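Local structure of endoglucanase EG-II (Hypocrea jecorina, 3QR3) at residues R4-I10 with M57-P63; A98-I104 with S140-I146; N236-F242 with Q275-L280. The protein hydrolyses internal beta-1,4-glucosidic bonds of cellulose as an endoglucanase, with a TIM-barrel catalytic domain of glycosyl hydrolase family 5. All blocks are in the same frame, centred on the assembly; numbering follows the deposited sequence.

Contact 1: residues R4-I10 with M57-P63; sequences RFAGVNI and MTIFRLP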
loop_
_atom_site.group_PDB
_atom_site.type_symbol
_atom_site.label_atom_id
_atom_site.label_comp_id
_atom_site.label_asym_id
_atom_site.label_seq_id
_atom_site.Cartn_x
_atom_site.Cartn_y
_atom_site.Cartn_z
ATOM N N ARG A 4 14.877 -3.631 -2.653
ATOM C CA ARG A 4 14.434 -4.484 -3.745
ATOM C C ARG A 4 13.298 -3.871 -4.577
ATOM O O ARG A 4 13.305 -3.948 -5.807
ATOM C CB ARG A 4 14.027 -5.842 -3.185
ATOM C CG ARG A 4 13.618 -6.844 -4.229
ATOM C CD ARG A 4 13.404 -8.217 -3.624
ATOM N NE ARG A 4 12.790 -9.093 -4.609
ATOM C CZ ARG A 4 12.256 -10.271 -4.338
ATOM N NH1 ARG A 4 12.258 -10.731 -3.091
ATOM N NH2 ARG A 4 11.723 -10.983 -5.320
ATOM N N PHE A 5 12.330 -3.251 -3.905
ATOM C CA PHE A 5 11.134 -2.778 -4.576
ATOM C C PHE A 5 11.002 -1.259 -4.567
ATOM O O PHE A 5 11.137 -0.609 -3.533
ATOM C CB PHE A 5 9.896 -3.435 -3.961
ATOM C CG PHE A 5 9.888 -4.933 -4.081
ATOM C CD1 PHE A 5 9.922 -5.536 -5.331
ATOM C CD2 PHE A 5 9.828 -5.736 -2.956
ATOM C CE1 PHE A 5 9.909 -6.903 -5.454
ATOM C CE2 PHE A 5 9.813 -7.115 -3.069
ATOM C CZ PHE A 5 9.854 -7.700 -4.318
ATOM N N ALA A 6 10.774 -0.704 -5.751
ATOM C CA ALA A 6 10.539 0.720 -5.917
ATOM C C ALA A 6 9.324 0.824 -6.806
ATOM O O ALA A 6 9.256 0.149 -7.833
ATOM C CB ALA A 6 11.726 1.390 -6.598
ATOM N N GLY A 7 8.355 1.639 -6.406
ATOM C CA GLY A 7 7.168 1.813 -7.217
ATOM C C GLY A 7 6.257 2.894 -6.692
ATOM O O GLY A 7 6.682 3.782 -5.939
ATOM N N VAL A 8 4.990 2.811 -7.087
ATOM C CA VAL A 8 4.031 3.859 -6.785
ATOM C C VAL A 8 2.639 3.278 -6.571
ATOM O O VAL A 8 2.323 2.175 -7.027
ATOM C CB VAL A 8 3.948 4.891 -7.919
ATOM C CG1 VAL A 8 5.340 5.415 -8.280
ATOM C CG2 VAL A 8 3.294 4.260 -9.120
ATOM N N ASN A 9 1.822 4.025 -5.846
ATOM C CA ASN A 9 0.412 3.709 -5.684
ATOM C C ASN A 9 -0.370 4.148 -6.915
ATOM O O ASN A 9 -0.256 5.297 -7.331
ATOM C CB ASN A 9 -0.125 4.458 -4.478
ATOM C CG ASN A 9 0.228 3.778 -3.172
ATOM O OD1 ASN A 9 -0.562 3.005 -2.654
ATOM N ND2 ASN A 9 1.413 4.063 -2.642
ATOM N N ILE A 10 -1.134 3.222 -7.495
ATOM C CA ILE A 10 -2.003 3.497 -8.642
ATOM C C ILE A 10 -3.425 3.569 -8.105
ATOM O O ILE A 10 -4.120 2.562 -8.037
ATOM C CB ILE A 10 -1.903 2.366 -9.690
ATOM C CG1 ILE A 10 -0.431 2.083 -10.022
ATOM C CG2 ILE A 10 -2.698 2.719 -10.956
ATOM C CD1 ILE A 10 0.265 3.235 -10.758
ATOM N N MET A 57 10.833 0.615 -12.130
ATOM C CA MET A 57 10.003 0.249 -10.988
ATOM C C MET A 57 9.578 -1.208 -11.017
ATOM O O MET A 57 9.352 -1.786 -12.082
ATOM C CB MET A 57 8.790 1.169 -10.903
ATOM C CG MET A 57 9.184 2.559 -10.461
ATOM S SD MET A 57 7.803 3.690 -10.453
ATOM C CE MET A 57 8.664 5.172 -9.921
ATOM N N THR A 58 9.453 -1.795 -9.832
ATOM C CA THR A 58 9.213 -3.233 -9.717
ATOM C C THR A 58 8.035 -3.590 -8.811
ATOM O O THR A 58 7.718 -4.768 -8.612
ATOM C CB THR A 58 10.459 -3.922 -9.175
ATOM O OG1 THR A 58 10.948 -3.167 -8.058
ATOM C CG2 THR A 58 11.543 -3.967 -10.249
ATOM N N ILE A 59 7.374 -2.582 -8.259
ATOM C CA ILE A 59 6.201 -2.847 -7.437
ATOM C C ILE A 59 5.136 -1.764 -7.621
ATOM O O ILE A 59 5.454 -0.604 -7.866
ATOM C CB ILE A 59 6.596 -2.988 -5.951
ATOM C CG1 ILE A 59 5.450 -3.598 -5.132
ATOM C CG2 ILE A 59 7.050 -1.638 -5.387
ATOM C CD1 ILE A 59 5.901 -4.264 -3.847
ATOM N N PHE A 60 3.872 -2.162 -7.544
ATOM C CA PHE A 60 2.767 -1.201 -7.497
ATOM C C PHE A 60 1.798 -1.594 -6.408
ATOM O O PHE A 60 1.631 -2.771 -6.108
ATOM C CB PHE A 60 2.066 -1.095 -8.855
ATOM C CG PHE A 60 3.000 -0.680 -9.945
ATOM C CD1 PHE A 60 3.413 0.631 -10.042
ATOM C CD2 PHE A 60 3.521 -1.615 -10.817
ATOM C CE1 PHE A 60 4.319 1.028 -11.019
ATOM C CE2 PHE A 60 4.417 -1.233 -11.804
ATOM C CZ PHE A 60 4.818 0.093 -11.901
ATOM N N ARG A 61 1.184 -0.593 -5.798
ATOM C CA ARG A 61 0.185 -0.818 -4.776
ATOM C C ARG A 61 -1.146 -0.372 -5.355
ATOM O O ARG A 61 -1.237 0.703 -5.964
ATOM C CB ARG A 61 0.533 0.002 -3.542
ATOM C CG ARG A 61 -0.375 -0.200 -2.343
ATOM C CD ARG A 61 0.375 0.269 -1.113
ATOM N NE ARG A 61 -0.363 0.213 0.149
ATOM C CZ ARG A 61 -1.088 1.210 0.639
ATOM N NH1 ARG A 61 -1.250 2.339 -0.055
ATOM N NH2 ARG A 61 -1.675 1.066 1.818
ATOM N N LEU A 62 -2.171 -1.200 -5.174
ATOM C CA LEU A 62 -3.468 -0.970 -5.812
ATOM C C LEU A 62 -4.563 -0.848 -4.761
ATOM O O LEU A 62 -5.227 -1.840 -4.414
ATOM C CB LEU A 62 -3.791 -2.113 -6.777
ATOM C CG LEU A 62 -2.710 -2.519 -7.792
ATOM C CD1 LEU A 62 -3.220 -3.635 -8.708
ATOM C CD2 LEU A 62 -2.258 -1.330 -8.628
ATOM N N PRO A 63 -4.751 0.370 -4.239
ATOM C CA PRO A 63 -5.731 0.634 -3.185
ATOM C C PRO A 63 -7.134 0.365 -3.672
ATOM O O PRO A 63 -7.473 0.757 -4.788
ATOM C CB PRO A 63 -5.573 2.136 -2.927
ATOM C CG PRO A 63 -4.250 2.482 -3.438
ATOM C CD PRO A 63 -4.014 1.584 -4.613
HETATM O O HOH W 1 -6.741 1.741 -7.287
#

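Contact 2: residues A98-I104 with S140-I146; sequences AYCIVDI and SRVWFGI. With SO4 (sulfate ion), chain E.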
loop_
_atom_site.group_PDB
_atom_site.type_symbol
_atom_site.label_atom_id
_atom_site.label_comp_id
_atom_site.label_asym_id
_atom_site.label_seq_id
_atom_site.Cartn_x
_atom_site.Cartn_y
_atom_site.Cartn_z
ATOM N N ALA A 98 6.049 -7.101 -12.295
ATOM C CA ALA A 98 6.099 -6.420 -11.002
ATOM C C ALA A 98 5.425 -7.239 -9.911
ATOM O O ALA A 98 4.679 -8.172 -10.196
ATOM C CB ALA A 98 5.447 -5.039 -11.090
ATOM N N TYR A 99 5.716 -6.887 -8.664
ATOM C CA TYR A 99 4.925 -7.314 -7.518
ATOM C C TYR A 99 3.769 -6.351 -7.368
ATOM O O TYR A 99 3.909 -5.160 -7.661
ATOM C CB TYR A 99 5.775 -7.297 -6.252
ATOM C CG TYR A 99 6.565 -8.558 -6.061
ATOM C CD1 TYR A 99 7.656 -8.843 -6.866
ATOM C CD2 TYR A 99 6.225 -9.464 -5.066
ATOM C CE1 TYR A 99 8.392 -10.006 -6.686
ATOM C CE2 TYR A 99 6.946 -10.623 -4.883
ATOM C CZ TYR A 99 8.028 -10.889 -5.695
ATOM O OH TYR A 99 8.750 -12.045 -5.507
ATOM N N CYS A 100 2.632 -6.861 -6.905
ATOM C CA CYS A 100 1.414 -6.070 -6.867
ATOM C C CYS A 100 0.728 -6.163 -5.513
ATOM O O CYS A 100 0.262 -7.230 -5.110
ATOM C CB CYS A 100 0.454 -6.515 -7.969
ATOM S SG CYS A 100 -0.167 -5.141 -8.964
ATOM N N ILE A 101 0.667 -5.032 -4.818
ATOM C CA ILE A 101 0.083 -4.996 -3.483
ATOM C C ILE A 101 -1.408 -4.708 -3.535
ATOM O O ILE A 101 -1.841 -3.629 -3.983
ATOM C CB ILE A 101 0.764 -3.949 -2.579
ATOM C CG1 ILE A 101 2.272 -4.171 -2.527
ATOM C CG2 ILE A 101 0.164 -3.998 -1.171
ATOM C CD1 ILE A 101 3.022 -3.092 -1.751
ATOM N N VAL A 102 -2.192 -5.687 -3.102
ATOM C CA VAL A 102 -3.631 -5.516 -2.961
ATOM C C VAL A 102 -3.850 -4.830 -1.622
ATOM O O VAL A 102 -3.526 -5.386 -0.575
ATOM C CB VAL A 102 -4.352 -6.878 -3.012
ATOM C CG1 VAL A 102 -5.850 -6.739 -2.647
ATOM C CG2 VAL A 102 -4.190 -7.505 -4.391
ATOM N N ASP A 103 -4.350 -3.601 -1.655
ATOM C CA ASP A 103 -4.456 -2.787 -0.438
ATOM C C ASP A 103 -5.908 -2.472 -0.128
ATOM O O ASP A 103 -6.574 -1.777 -0.898
ATOM C CB ASP A 103 -3.655 -1.485 -0.589
ATOM C CG ASP A 103 -4.202 -0.346 0.269
ATOM O OD1 ASP A 103 -4.439 -0.561 1.475
ATOM O OD2 ASP A 103 -4.379 0.778 -0.263
ATOM N N ILE A 104 -6.400 -2.995 0.991
ATOM C CA ILE A 104 -7.761 -2.700 1.434
ATOM C C ILE A 104 -7.736 -1.357 2.161
ATOM O O ILE A 104 -7.182 -1.250 3.243
ATOM C CB ILE A 104 -8.306 -3.819 2.342
ATOM C CG1 ILE A 104 -8.265 -5.160 1.604
ATOM C CG2 ILE A 104 -9.746 -3.529 2.754
ATOM C CD1 ILE A 104 -9.131 -5.188 0.344
ATOM N N SER A 140 2.461 -15.818 -7.081
ATOM C CA SER A 140 3.370 -15.506 -5.982
ATOM C C SER A 140 3.782 -14.032 -5.903
ATOM O O SER A 140 4.395 -13.610 -4.921
ATOM C CB SER A 140 4.621 -16.392 -6.062
ATOM O OG SER A 140 5.435 -15.997 -7.155
ATOM N N ARG A 141 3.453 -13.243 -6.919
ATOM C CA ARG A 141 3.862 -11.835 -6.906
ATOM C C ARG A 141 2.741 -10.899 -6.447
ATOM O O ARG A 141 2.888 -9.674 -6.459
ATOM C CB ARG A 141 4.438 -11.407 -8.263
ATOM C CG ARG A 141 5.866 -11.902 -8.502
ATOM C CD ARG A 141 6.411 -11.488 -9.870
ATOM N NE ARG A 141 5.823 -12.265 -10.959
ATOM C CZ ARG A 141 5.001 -11.770 -11.881
ATOM N NH1 ARG A 141 4.661 -10.486 -11.855
ATOM N NH2 ARG A 141 4.525 -12.562 -12.836
ATOM N N VAL A 142 1.618 -11.484 -6.046
ATOM C CA VAL A 142 0.580 -10.717 -5.374
ATOM C C VAL A 142 0.993 -10.576 -3.907
ATOM O O VAL A 142 1.387 -11.542 -3.260
ATOM C CB VAL A 142 -0.797 -11.392 -5.501
ATOM C CG1 VAL A 142 -1.819 -10.734 -4.577
ATOM C CG2 VAL A 142 -1.271 -11.347 -6.945
ATOM N N TRP A 143 0.926 -9.358 -3.397
ATOM C CA TRP A 143 1.378 -9.056 -2.044
ATOM C C TRP A 143 0.112 -8.669 -1.279
ATOM O O TRP A 143 -0.649 -7.821 -1.754
ATOM C CB TRP A 143 2.366 -7.885 -2.126
ATOM C CG TRP A 143 2.951 -7.426 -0.833
ATOM C CD1 TRP A 143 2.279 -7.142 0.321
ATOM C CD2 TRP A 143 4.332 -7.157 -0.571
ATOM N NE1 TRP A 143 3.166 -6.739 1.297
ATOM C CE2 TRP A 143 4.431 -6.740 0.773
ATOM C CE3 TRP A 143 5.498 -7.249 -1.336
ATOM C CZ2 TRP A 143 5.648 -6.405 1.362
ATOM C CZ3 TRP A 143 6.702 -6.912 -0.754
ATOM C CH2 TRP A 143 6.769 -6.491 0.583
ATOM N N PHE A 144 -0.142 -9.296 -0.128
ATOM C CA PHE A 144 -1.402 -9.072 0.593
ATOM C C PHE A 144 -1.304 -7.906 1.594
ATOM O O PHE A 144 -0.738 -8.051 2.680
ATOM C CB PHE A 144 -1.874 -10.360 1.290
ATOM C CG PHE A 144 -2.161 -11.498 0.342
ATOM C CD1 PHE A 144 -3.414 -11.644 -0.230
ATOM C CD2 PHE A 144 -1.178 -12.422 0.023
ATOM C CE1 PHE A 144 -3.682 -12.691 -1.103
ATOM C CE2 PHE A 144 -1.441 -13.467 -0.847
ATOM C CZ PHE A 144 -2.692 -13.597 -1.415
ATOM N N GLY A 145 -1.846 -6.753 1.206
ATOM C CA GLY A 145 -1.816 -5.547 2.025
ATOM C C GLY A 145 -3.026 -5.474 2.940
ATOM O O GLY A 145 -4.051 -4.824 2.639
ATOM N N ILE A 146 -2.899 -6.155 4.070
ATOM C CA ILE A 146 -4.029 -6.444 4.958
ATOM C C ILE A 146 -4.967 -5.270 5.225
ATOM O O ILE A 146 -6.193 -5.416 5.160
ATOM C CB ILE A 146 -3.517 -7.048 6.287
ATOM C CG1 ILE A 146 -2.948 -8.441 6.025
ATOM C CG2 ILE A 146 -4.629 -7.116 7.328
ATOM C CD1 ILE A 146 -2.565 -9.217 7.316
HETATM S S SO4 E . 5.579 -15.993 -11.422
HETATM O O1 SO4 E . 5.713 -15.282 -12.699
HETATM O O2 SO4 E . 4.250 -16.586 -11.308
HETATM O O3 SO4 E . 6.568 -17.055 -11.340
HETATM O O4 SO4 E . 5.761 -15.047 -10.331
HETATM O O HOH W 2 7.144 -13.998 -4.129
HETATM O O HOH W 3 -3.161 -2.194 2.822
#

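Contact 3: residues N236-F242 with Q275-L280; sequences NNIDGAF and QQIQYL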
loop_
_atom_site.group_PDB
_atom_site.type_symbol
_atom_site.label_atom_id
_atom_site.label_comp_id
_atom_site.label_asym_id
_atom_site.label_seq_id
_atom_site.Cartn_x
_atom_site.Cartn_y
_atom_site.Cartn_z
ATOM N N ASN A 236 13.428 14.649 6.342
ATOM C CA ASN A 236 13.758 13.444 5.586
ATOM C C ASN A 236 13.468 12.166 6.385
ATOM O O ASN A 236 13.719 11.057 5.908
ATOM C CB ASN A 236 15.218 13.476 5.119
ATOM C CG ASN A 236 16.192 13.523 6.270
ATOM O OD1 ASN A 236 15.886 13.077 7.373
ATOM N ND2 ASN A 236 17.376 14.064 6.021
ATOM N N ASN A 237 12.939 12.337 7.598
ATOM C CA ASN A 237 12.470 11.226 8.434
ATOM C C ASN A 237 13.531 10.254 8.943
ATOM O O ASN A 237 13.197 9.220 9.515
ATOM C CB ASN A 237 11.410 10.415 7.695
ATOM C CG ASN A 237 10.113 11.156 7.562
ATOM O OD1 ASN A 237 9.587 11.690 8.544
ATOM N ND2 ASN A 237 9.587 11.206 6.344
ATOM N N ILE A 238 14.800 10.563 8.730
ATOM C CA ILE A 238 15.848 9.628 9.124
ATOM C C ILE A 238 16.043 9.524 10.643
ATOM O O ILE A 238 15.981 8.428 11.210
ATOM C CB ILE A 238 17.190 9.970 8.459
ATOM C CG1 ILE A 238 17.069 9.834 6.935
ATOM C CG2 ILE A 238 18.301 9.076 9.032
ATOM C CD1 ILE A 238 18.274 10.419 6.147
ATOM N N ASP A 239 16.284 10.655 11.296
ATOM C CA ASP A 239 16.503 10.655 12.740
ATOM C C ASP A 239 15.248 10.237 13.493
ATOM O O ASP A 239 15.314 9.470 14.446
ATOM C CB ASP A 239 16.953 12.038 13.215
ATOM C CG ASP A 239 18.338 12.408 12.706
ATOM O OD1 ASP A 239 19.016 11.524 12.139
ATOM O OD2 ASP A 239 18.748 13.581 12.870
ATOM N N GLY A 240 14.102 10.744 13.052
ATOM C CA GLY A 240 12.855 10.542 13.764
ATOM C C GLY A 240 12.170 9.211 13.523
ATOM O O GLY A 240 11.385 8.765 14.354
ATOM N N ALA A 241 12.455 8.561 12.400
ATOM C CA ALA A 241 11.747 7.327 12.092
ATOM C C ALA A 241 12.626 6.197 11.570
ATOM O O ALA A 241 12.678 5.120 12.157
ATOM C CB ALA A 241 10.612 7.605 11.126
ATOM N N PHE A 242 13.315 6.431 10.459
ATOM C CA PHE A 242 13.904 5.305 9.745
ATOM C C PHE A 242 15.223 4.772 10.316
ATOM O O PHE A 242 15.548 3.611 10.112
ATOM C CB PHE A 242 14.007 5.610 8.254
ATOM C CG PHE A 242 12.661 5.753 7.581
ATOM C CD1 PHE A 242 11.796 4.667 7.506
ATOM C CD2 PHE A 242 12.256 6.971 7.044
ATOM C CE1 PHE A 242 10.548 4.784 6.900
ATOM C CE2 PHE A 242 11.009 7.103 6.428
ATOM C CZ PHE A 242 10.156 6.003 6.354
ATOM N N GLN A 275 16.971 12.349 0.158
ATOM C CA GLN A 275 17.671 11.948 1.377
ATOM C C GLN A 275 16.996 10.739 2.014
ATOM O O GLN A 275 17.663 9.807 2.440
ATOM C CB GLN A 275 17.739 13.107 2.377
ATOM C CG GLN A 275 18.649 14.229 1.899
ATOM C CD GLN A 275 18.598 15.458 2.777
ATOM O OE1 GLN A 275 17.770 15.565 3.682
ATOM N NE2 GLN A 275 19.484 16.408 2.504
ATOM N N GLN A 276 15.666 10.756 2.062
ATOM C CA GLN A 276 14.928 9.659 2.661
ATOM C C GLN A 276 15.190 8.361 1.904
ATOM O O GLN A 276 15.522 7.335 2.501
ATOM C CB GLN A 276 13.422 9.950 2.675
ATOM C CG GLN A 276 12.633 8.893 3.461
ATOM C CD GLN A 276 11.135 9.089 3.358
ATOM O OE1 GLN A 276 10.515 8.737 2.352
ATOM N NE2 GLN A 276 10.543 9.644 4.400
ATOM N N ILE A 277 15.030 8.422 0.588
ATOM C CA ILE A 277 15.209 7.264 -0.275
ATOM C C ILE A 277 16.639 6.743 -0.197
ATOM O O ILE A 277 16.872 5.534 -0.200
ATOM C CB ILE A 277 14.891 7.620 -1.740
ATOM C CG1 ILE A 277 13.434 8.064 -1.862
ATOM C CG2 ILE A 277 15.152 6.430 -2.656
ATOM C CD1 ILE A 277 12.449 7.045 -1.351
ATOM N N GLN A 278 17.600 7.658 -0.129
ATOM C CA GLN A 278 18.989 7.243 -0.064
ATOM C C GLN A 278 19.224 6.420 1.203
ATOM O O GLN A 278 19.912 5.400 1.167
ATOM C CB GLN A 278 19.939 8.439 -0.103
ATOM C CG GLN A 278 21.401 8.009 -0.006
ATOM C CD GLN A 278 22.353 9.174 0.192
ATOM O OE1 GLN A 278 23.512 9.110 -0.217
ATOM N NE2 GLN A 278 21.872 10.242 0.824
ATOM N N TYR A 279 18.638 6.859 2.313
ATOM C CA TYR A 279 18.810 6.145 3.571
ATOM C C TYR A 279 18.172 4.760 3.517
ATOM O O TYR A 279 18.716 3.797 4.060
ATOM C CB TYR A 279 18.292 6.951 4.770
ATOM C CG TYR A 279 18.634 6.274 6.092
ATOM C CD1 TYR A 279 19.897 6.417 6.663
ATOM C CD2 TYR A 279 17.704 5.474 6.750
ATOM C CE1 TYR A 279 20.223 5.785 7.860
ATOM C CE2 TYR A 279 18.017 4.838 7.953
ATOM C CZ TYR A 279 19.283 5.000 8.497
ATOM O OH TYR A 279 19.598 4.377 9.677
ATOM N N LEU A 280 17.018 4.651 2.869
ATOM C CA LEU A 280 16.391 3.347 2.716
ATOM C C LEU A 280 17.281 2.448 1.870
ATOM O O LEU A 280 17.486 1.274 2.192
ATOM C CB LEU A 280 15.004 3.465 2.085
ATOM C CG LEU A 280 13.965 4.246 2.894
ATOM C CD1 LEU A 280 12.639 4.293 2.129
ATOM C CD2 LEU A 280 13.795 3.648 4.280
#

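Contact 1: residues R4-I10 with M57-P63
The shortest side-chain bond here runs from Arg61 NH1 to Asn9 OD1 (2.8 Å), and the same guanidinium forms a salt bridge with Glu260 and a hydrogen bond with Asn148, so this charge is held inside the barrel. Along the parallel backbones, Arg61 N gives to Val8 O (3.2 Å) and Ile10 N to Arg61 O (2.9 Å); at the other end Thr58 N, just before its strand, gives to Ala6 O (2.8 Å). A water bridges Ile10 O and Pro63 O, 2.8 Å from each. Gly7 CA makes a CA-H...O contact with Ile59 O (3.0 Å), and a CB on Gly7 would clash with that oxygen. On the face opposite Asn9 and Arg61, Val8 CG2 packs on Phe60 CD1 (3.7 Å) and Val8 CG1 on Met57 SD (3.7 Å). These are the first two strands of a TIM barrel, linked by a beta-alpha-beta crossover whose helix 44-55 covers Val8, Met57 and Phe60 with Phe51; strand 287-296 continues the sheet beyond 5-10, and strand 99-104 beyond 59-63.

Contact 2: residues A98-I104 with S140-I146
Ala98 opens the contact with its carbonyl, which takes a 2.8 Å hydrogen bond from Arg141 NH1. The same guanidinium reaches away from the strands to a sulfate, probably from the crystallisation liquor, with Arg141 NE 2.9 Å from its O4 and Arg141 NH2 3.0 Å from its O1. Next, the Tyr99 ring lies against the aliphatic part of that arginine: Arg141 CG sits over its face, 3.7 Å from the centroid, in a CH-pi contact. A water joins Tyr99 OH to Ser140 O. At Cys100 regular parallel pairing begins, with Cys100 N to Arg141 O at 2.9 Å and Trp143 N to Cys100 O at 2.8 Å; its sulfur is tied to Cys93 of helix 80-95 by a disulfide. Strands 99-104 and 142-145 are the third and fourth of the TIM barrel, joined by the crossover that carries helix 122-136; one face of the pair, with Ile101, Trp143 and Asp103, looks into the barrel, and the other, with Cys100, Val102 and Val142, is covered by helices 80-95 and 122-136. Ile101 CG1 sits over the five-membered ring of Trp143, 4.1 Å from the centroid; Trp143 NE1 itself hydrogen-bonds to Ser180 of strand 179-182. Val102 CG2 lies 4.0 Å from Val142 CG1, beneath Trp129 and Tyr86. Val102 N gives to Trp143 O (3.0 Å), and Val102 O accepts from Gly145 N (2.8 Å). Asp103 pairs with Gly145, where a CB would run into Val102 O; the carboxylate hydrogen-bonds to His105. Ile104 N reaches Gly145 O only weakly, at 3.4 Å.

Contact 3: residues N236-F242 with Q275-L280
Gln276, Phe242 and Tyr279 lose the most surface here. The aliphatic part of Gln276 lies under the turn that precedes helix 238-251, its CB 3.4 Å from Asn236 O. Phe242, one turn into that helix, lays its ring against Leu280, whose CD2 is 4.2 Å from the ring centroid, over the face. Tyr279 closes the outer side: Ile238 CG2 rests over its ring, 3.9 Å from the centroid, Ile238 CD1 meets Tyr279 CB at 3.7 Å, and Phe242 CB comes within 4.0 Å of Tyr279 CD2. Asn236 works at both ends of its amide: OD1 accepts from Ile238 N (3.1 Å), an Asx turn at the helix start, while ND2 gives a 2.8 Å hydrogen bond to Gln275 OE1. The axes of the short pieces 238-242 and 275-280 pass 11.4 Å apart at 55°, so bulky side chains fill a wide gap. Helices 238-251 and 267-281 are consecutive in the barrel's outer layer; Phe242, Gln276 and Leu280 all press on Leu258 of 256-261, the strand between the two helices in sequence.

How the contacts relate
From the N terminus, contact 1 closes a 46-residue excursion containing helix 44-55 and pairs barrel strands one and two. Contact 2 then closes a 35-residue one around helix 122-136 and pairs strands three and four. The two meet side by side: Phe60 O and Ile101 N are 2.8 Å apart and Leu62 N and Ile101 O 2.7 Å, both probable hydrogen bonds, so the first four strands run on as neighbours in the eight-stranded barrel sheet. Contact 3 comes last, spanning 32 residues that include strand 256-261, and joins two outer helices instead of strands. No pair nests or crosses. Contact 3 touches neither of the others; its centre lies about 19 Å from that of contact 1 and 24 Å from that of contact 2.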